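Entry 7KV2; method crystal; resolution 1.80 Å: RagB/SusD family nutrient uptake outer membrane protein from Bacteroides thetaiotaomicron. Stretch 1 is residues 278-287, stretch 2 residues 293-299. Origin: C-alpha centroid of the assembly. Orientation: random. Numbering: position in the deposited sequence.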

# COMPACT_ATOMS: atom_id res chain seq x y z
N ASN A 278 -9.53 0.35 -6.11
CA ASN A 278 -10.99 0.59 -5.92
C ASN A 278 -11.60 -0.52 -5.10
O ASN A 278 -11.38 -1.69 -5.43
N TYR A 279 -12.40 -0.13 -4.13
CA TYR A 279 -13.32 -1.00 -3.35
C TYR A 279 -14.67 -0.33 -3.27
O TYR A 279 -14.66 0.91 -3.25
N LYS A 280 -15.77 -1.10 -3.24
CA LYS A 280 -17.13 -0.49 -3.12
C LYS A 280 -17.99 -1.27 -2.13
O LYS A 280 -17.81 -2.49 -2.01
N ASP A 281 -18.94 -0.61 -1.47
CA ASP A 281 -20.00 -1.34 -0.70
C ASP A 281 -21.29 -1.44 -1.53
O ASP A 281 -22.10 -2.28 -1.16
N ASP A 282 -21.52 -0.56 -2.51
CA ASP A 282 -22.83 -0.45 -3.23
C ASP A 282 -23.13 -1.77 -3.95
O ASP A 282 -22.44 -2.06 -4.94
N ASN A 283 -24.12 -2.55 -3.46
CA ASN A 283 -24.50 -3.92 -3.94
C ASN A 283 -23.26 -4.84 -3.97
O ASN A 283 -23.18 -5.74 -4.86
N ALA A 284 -22.31 -4.66 -3.04
CA ALA A 284 -21.05 -5.45 -3.01
C ALA A 284 -21.36 -6.83 -2.40
O ALA A 284 -22.17 -6.90 -1.42
N VAL A 285 -20.79 -7.91 -2.97
CA VAL A 285 -21.14 -9.31 -2.57
C VAL A 285 -19.86 -10.13 -2.29
O VAL A 285 -19.90 -11.37 -2.42
N ARG A 286 -18.75 -9.48 -1.87
CA ARG A 286 -17.54 -10.21 -1.42
C ARG A 286 -17.95 -10.99 -0.15
O ARG A 286 -18.76 -10.46 0.65
N ASP A 287 -17.44 -12.21 -0.01
CA ASP A 287 -17.91 -13.17 1.03
C ASP A 287 -16.76 -14.10 1.42
O ASP A 287 -15.75 -14.17 0.67
N VAL A 293 -14.23 -11.55 -5.87
CA VAL A 293 -15.24 -10.69 -6.56
C VAL A 293 -14.85 -9.23 -6.29
O VAL A 293 -14.29 -8.94 -5.17
N ALA A 294 -15.10 -8.36 -7.26
CA ALA A 294 -14.99 -6.89 -7.15
C ALA A 294 -16.09 -6.40 -6.20
O ALA A 294 -17.25 -6.19 -6.64
N GLY A 295 -15.75 -6.31 -4.91
CA GLY A 295 -16.65 -5.88 -3.82
C GLY A 295 -15.92 -4.89 -2.94
O GLY A 295 -15.16 -4.03 -3.52
N GLY A 296 -16.11 -5.01 -1.63
CA GLY A 296 -15.42 -4.19 -0.63
C GLY A 296 -14.11 -4.78 -0.14
O GLY A 296 -13.62 -5.76 -0.70
N THR A 297 -13.52 -4.11 0.85
CA THR A 297 -12.25 -4.50 1.48
C THR A 297 -12.53 -5.02 2.87
O THR A 297 -13.45 -4.55 3.53
N ALA A 298 -11.71 -5.93 3.33
CA ALA A 298 -11.73 -6.43 4.71
C ALA A 298 -10.96 -5.49 5.63
O ALA A 298 -11.04 -5.69 6.85
N LEU A 299 -10.17 -4.55 5.09
CA LEU A 299 -9.13 -3.83 5.91
C LEU A 299 -9.76 -3.22 7.16
O LEU A 299 -9.24 -3.42 8.26

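What fixes the two loops side by side? K280 N donates to G295 O (3.0 Å), nearly in line, and G295 and G296 bring bare backbone up to A284, whose CB lies 3.9 Å from G295 CA. An ideal CB on G295 would fall 2.9 Å from R286 CB, a clash, so the close approach depends on a residue without a side chain there.

How does Y279 use its ring? Its CA-to-CB bond points toward stretch 2, and the m rotamer (chi1 -72°) lays one face under T297: T297 CB stands 3.4 Å from the centroid of the Y279 ring, almost on the normal, a CH-pi contact. T297, in rotamer t, meanwhile caps the coming helix, its OG1 accepting from L299 N at 3.0 Å.

Why is R286 so extended? Its CA-to-CB bond points sideways, and chi1 to chi3 are all t, carrying the guanidinium along stretch 2 until R286 NH1 donates to G296 O at 2.8 Å. Near its root, V293, an m rotamer pointing toward stretch 1, sets CG2 3.3 Å from R286 CA.

Where does water help? Water 2 accepts from V285 N (2.9 Å) and donates to A294 O (2.7 Å), bridging backbones too far apart to bond directly. Water 1 links N278 O and G295 O.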

# COMPACT_ATOMS: atom_id res chain seq x y z
CB ASN A 278 -11.72 0.66 -7.26
CG ASN A 278 -11.33 1.90 -8.03
OD1 ASN A 278 -10.94 2.88 -7.43
ND2 ASN A 278 -11.34 1.81 -9.35
CB TYR A 279 -12.73 -1.21 -1.96
CG TYR A 279 -11.51 -2.10 -1.93
CD1 TYR A 279 -11.64 -3.46 -2.17
CD2 TYR A 279 -10.25 -1.60 -1.61
CE1 TYR A 279 -10.56 -4.31 -2.02
CE2 TYR A 279 -9.14 -2.44 -1.52
CZ TYR A 279 -9.31 -3.80 -1.72
OH TYR A 279 -8.27 -4.65 -1.60
CB LYS A 280 -17.77 -0.44 -4.51
CG LYS A 280 -18.07 -1.82 -5.06
CD LYS A 280 -19.09 -1.90 -6.18
CE LYS A 280 -19.74 -3.27 -6.25
NZ LYS A 280 -20.40 -3.47 -7.55
CB ASP A 281 -20.30 -0.70 0.65
CG ASP A 281 -21.00 0.64 0.60
OD1 ASP A 281 -20.65 1.43 -0.31
OD2 ASP A 281 -21.88 0.89 1.47
CB ASP A 282 -22.81 0.75 -4.19
CG ASP A 282 -24.16 1.08 -4.81
OD1 ASP A 282 -25.20 0.69 -4.23
OD2 ASP A 282 -24.16 1.74 -5.87
CB ASN A 283 -25.23 -3.85 -5.29
CG ASN A 283 -26.52 -3.05 -5.24
OD1 ASN A 283 -26.78 -2.25 -6.13
ND2 ASN A 283 -27.32 -3.26 -4.20
CB ALA A 284 -19.98 -4.70 -2.24
CB VAL A 285 -22.08 -9.97 -3.60
CG1 VAL A 285 -23.41 -9.24 -3.66
CG2 VAL A 285 -21.46 -10.04 -4.99
CB ARG A 286 -16.35 -9.27 -1.20
CG ARG A 286 -15.04 -10.00 -0.97
CD ARG A 286 -13.90 -9.08 -0.59
NE ARG A 286 -12.57 -9.64 -0.84
CZ ARG A 286 -11.43 -8.93 -0.84
NH1 ARG A 286 -11.48 -7.62 -0.58
NH2 ARG A 286 -10.28 -9.50 -1.13
CB ASP A 287 -19.09 -14.02 0.53
CG ASP A 287 -20.12 -14.34 1.61
OD1 ASP A 287 -19.89 -13.99 2.79
OD2 ASP A 287 -21.16 -14.92 1.25
CB VAL A 293 -16.68 -11.02 -6.12
CG1 VAL A 293 -17.04 -12.50 -6.34
CG2 VAL A 293 -16.97 -10.61 -4.69
CB ALA A 294 -15.03 -6.25 -8.51
CB THR A 297 -11.23 -3.34 1.49
OG1 THR A 297 -10.09 -3.76 2.20
CG2 THR A 297 -11.73 -2.08 2.14
CB ALA A 298 -11.08 -7.80 4.74
CB LEU A 299 -8.33 -2.85 5.06
CG LEU A 299 -7.35 -1.97 5.82
CD1 LEU A 299 -6.29 -2.78 6.53
CD2 LEU A 299 -6.68 -0.93 4.95
O HOH W 1 -12.94 -4.10 -5.69
O HOH W 2 -19.41 -7.29 -5.46